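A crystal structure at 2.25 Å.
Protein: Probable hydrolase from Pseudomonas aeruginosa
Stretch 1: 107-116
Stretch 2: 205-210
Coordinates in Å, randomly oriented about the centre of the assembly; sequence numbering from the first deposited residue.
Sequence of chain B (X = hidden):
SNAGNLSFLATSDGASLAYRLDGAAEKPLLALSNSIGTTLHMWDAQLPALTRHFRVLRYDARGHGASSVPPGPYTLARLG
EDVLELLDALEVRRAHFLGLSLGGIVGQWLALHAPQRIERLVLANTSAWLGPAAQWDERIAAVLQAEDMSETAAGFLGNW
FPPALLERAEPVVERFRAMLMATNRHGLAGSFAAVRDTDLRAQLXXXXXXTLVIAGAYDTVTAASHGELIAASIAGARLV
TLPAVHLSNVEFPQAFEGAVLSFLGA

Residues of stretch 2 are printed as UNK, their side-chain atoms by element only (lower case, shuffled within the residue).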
# COMPACT_ATOMS: atom_id res chain seq x y z
N GLY B 107 1.28 -14.84 14.75
CA GLY B 107 2.55 -14.33 14.26
C GLY B 107 3.07 -13.17 15.09
O GLY B 107 4.23 -13.17 15.51
N GLN B 108 2.23 -12.16 15.31
CA GLN B 108 2.65 -11.00 16.08
C GLN B 108 3.07 -11.41 17.49
O GLN B 108 4.05 -10.88 18.02
CB GLN B 108 1.54 -9.96 16.13
CG GLN B 108 1.17 -9.38 14.78
CD GLN B 108 -0.20 -8.74 14.80
OE1 GLN B 108 -0.39 -7.68 15.39
NE2 GLN B 108 -1.17 -9.39 14.16
N TRP B 109 2.33 -12.35 18.07
CA TRP B 109 2.64 -12.87 19.41
C TRP B 109 4.00 -13.56 19.45
O TRP B 109 4.80 -13.32 20.35
CB TRP B 109 1.55 -13.85 19.89
CG TRP B 109 1.70 -14.22 21.34
CD1 TRP B 109 1.12 -13.61 22.41
CD2 TRP B 109 2.50 -15.29 21.88
NE1 TRP B 109 1.50 -14.22 23.58
CE2 TRP B 109 2.35 -15.26 23.28
CE3 TRP B 109 3.33 -16.26 21.32
CZ2 TRP B 109 2.99 -16.17 24.12
CZ3 TRP B 109 3.97 -17.17 22.16
CH2 TRP B 109 3.80 -17.11 23.54
N LEU B 110 4.26 -14.43 18.48
CA LEU B 110 5.56 -15.11 18.43
C LEU B 110 6.70 -14.09 18.32
O LEU B 110 7.74 -14.24 18.96
CB LEU B 110 5.61 -16.10 17.27
CG LEU B 110 4.65 -17.28 17.42
CD1 LEU B 110 4.44 -17.99 16.10
CD2 LEU B 110 5.18 -18.23 18.48
N ALA B 111 6.49 -13.04 17.53
CA ALA B 111 7.53 -12.03 17.34
C ALA B 111 7.76 -11.28 18.64
O ALA B 111 8.87 -10.83 18.92
CB ALA B 111 7.16 -11.07 16.23
N LEU B 112 6.71 -11.14 19.44
CA LEU B 112 6.82 -10.43 20.71
C LEU B 112 7.40 -11.29 21.83
O LEU B 112 8.17 -10.81 22.65
CB LEU B 112 5.47 -9.86 21.13
CG LEU B 112 4.98 -8.64 20.34
CD1 LEU B 112 3.51 -8.39 20.60
CD2 LEU B 112 5.81 -7.42 20.70
N HIS B 113 7.06 -12.57 21.84
CA HIS B 113 7.35 -13.40 23.01
C HIS B 113 8.40 -14.48 22.76
O HIS B 113 9.02 -14.98 23.71
CB HIS B 113 6.06 -14.00 23.58
CG HIS B 113 5.11 -12.96 24.09
ND1 HIS B 113 4.03 -12.51 23.35
CD2 HIS B 113 5.10 -12.25 25.24
CE1 HIS B 113 3.39 -11.58 24.04
NE2 HIS B 113 4.02 -11.40 25.19
N ALA B 114 8.61 -14.83 21.50
CA ALA B 114 9.63 -15.81 21.14
C ALA B 114 10.40 -15.41 19.87
O ALA B 114 10.55 -16.21 18.94
CB ALA B 114 9.00 -17.18 20.99
N PRO B 115 10.90 -14.16 19.83
CA PRO B 115 11.52 -13.62 18.61
C PRO B 115 12.65 -14.50 18.12
O PRO B 115 12.83 -14.67 16.92
CB PRO B 115 12.06 -12.26 19.06
CG PRO B 115 12.12 -12.32 20.55
CD PRO B 115 11.01 -13.23 20.97
N GLN B 116 13.41 -15.07 19.06
CA GLN B 116 14.55 -15.91 18.73
C GLN B 116 14.18 -17.17 17.93
O GLN B 116 15.06 -17.85 17.39
CB GLN B 116 15.29 -16.31 20.02
CG GLN B 116 14.59 -17.39 20.85
CD GLN B 116 13.46 -16.85 21.73
OE1 GLN B 116 13.16 -15.66 21.74
NE2 GLN B 116 12.83 -17.75 22.48
N UNK B 205 5.82 -1.75 18.38
CA UNK B 205 7.09 -1.03 18.25
C UNK B 205 8.29 -1.83 18.76
O UNK B 205 9.43 -1.48 18.47
c UNK B 205 7.01 0.33 18.95
N UNK B 206 8.04 -2.90 19.50
CA UNK B 206 9.11 -3.71 20.07
C UNK B 206 9.62 -4.76 19.11
O UNK B 206 10.74 -5.25 19.25
c UNK B 206 5.99 -3.58 25.43
c UNK B 206 8.27 -3.45 22.49
n UNK B 206 6.94 -3.26 24.56
n UNK B 206 5.52 -2.66 26.27
c UNK B 206 8.65 -4.40 21.36
n UNK B 206 5.50 -4.81 25.46
c UNK B 206 7.53 -4.19 23.60
N UNK B 207 8.80 -5.13 18.13
CA UNK B 207 9.17 -6.17 17.19
C UNK B 207 10.42 -5.79 16.38
O UNK B 207 10.51 -4.69 15.84
c UNK B 207 8.47 -7.36 15.07
c UNK B 207 5.62 -7.40 16.26
c UNK B 207 8.00 -6.50 16.25
c UNK B 207 6.89 -7.20 17.03
N UNK B 208 11.37 -6.71 16.31
CA UNK B 208 12.61 -6.49 15.56
C UNK B 208 12.88 -7.57 14.51
O UNK B 208 14.00 -7.70 14.03
o UNK B 208 13.55 -9.60 16.89
c UNK B 208 13.81 -6.35 16.51
c UNK B 208 14.39 -8.73 17.21
c UNK B 208 13.88 -7.36 17.65
o UNK B 208 15.62 -8.95 17.20
N UNK B 209 11.84 -8.33 14.15
CA UNK B 209 11.94 -9.24 13.02
C UNK B 209 11.54 -8.50 11.74
O UNK B 209 10.66 -7.63 11.76
c UNK B 209 14.72 -11.64 13.55
n UNK B 209 13.48 -12.00 13.88
n UNK B 209 15.34 -12.30 12.58
c UNK B 209 12.68 -11.36 14.91
c UNK B 209 11.22 -11.26 14.50
n UNK B 209 15.33 -10.64 14.16
c UNK B 209 11.03 -10.47 13.20
N UNK B 210 12.20 -8.82 10.61
CA UNK B 210 11.76 -8.23 9.34
C UNK B 210 10.33 -8.65 9.08
O UNK B 210 10.04 -9.84 9.12
c UNK B 210 12.69 -8.88 8.31
c UNK B 210 13.37 -9.70 10.44
c UNK B 210 13.90 -9.28 9.10

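Position 205 carries one side-chain atom, a carbon bonded to CA. It points away from stretch 1 and touches nothing there. A single carbon means alanine, so this is Ala205.

Position 206 has seven side-chain atoms. Three carbons in a row lead to a nitrogen, then to a carbon that carries two more nitrogens. The chain is extended beyond chi1, which is m. Its CB points toward stretch 1 and lies 4.2 Å from Leu112 CD2. The terminal group is a guanidinium, so this is Arg206.

Position 207 has four carbons and no heteroatom. The side chain forks at the first carbon, and one arm is two carbons long. Both arms reach stretch 1: the inner carbon of the longer arm is 3.8 Å from Leu112 CD2 and 4.0 Å from Ala111 CB, its last carbon is 4.2 Å from Gln108 O, and the short arm's carbon is 4.1 Å from Ala111 CB. A fork at CB with unequal arms is isoleucine. In Ile207 the inner carbon is CG1, the last is CD1 and the short arm is CG2.

Position 208 has five side-chain atoms: three carbons, the third bearing two oxygens. CB points sideways, but the end of the chain comes nearer to stretch 1. One oxygen is 3.7 Å from Pro115 CB. Three carbons ending in a carboxylate give Glu208, and that oxygen is OE2.

Position 209 again has three carbons, a nitrogen, and a carbon with two further nitrogens. CB points toward stretch 1. The second carbon is 4.4 Å from Ala111 CB, and the third is 3.9 Å from Pro115 O. This is Arg209, with CG and CD as those carbons. Its first three chi angles are all m, so the chain is folded rather than extended. NH2 lies 3.4 Å from Glu208 OE2 in a salt bridge, and the hydrogen bond there is weak.

Position 210 has three carbons that close a ring onto the backbone N. It makes no contact with stretch 1. The ring identifies Pro210.

The contact works by packing, and no hydrogen bond crosses it. Ile207 is the centre: it has the largest covered area of any residue here, and its CA lies 6.0 Å from Leu112 CA. Its side chain meets Ala111 and Leu112 on the last part of the helix. Beyond the helix end, Pro115 meets Glu208 and the aliphatic part of Arg209. Arg209 NH1 is hydrogen-bonded elsewhere in the structure. The two stretches together bury 302 Å².

Stretch 2 (205-210) ARIERP
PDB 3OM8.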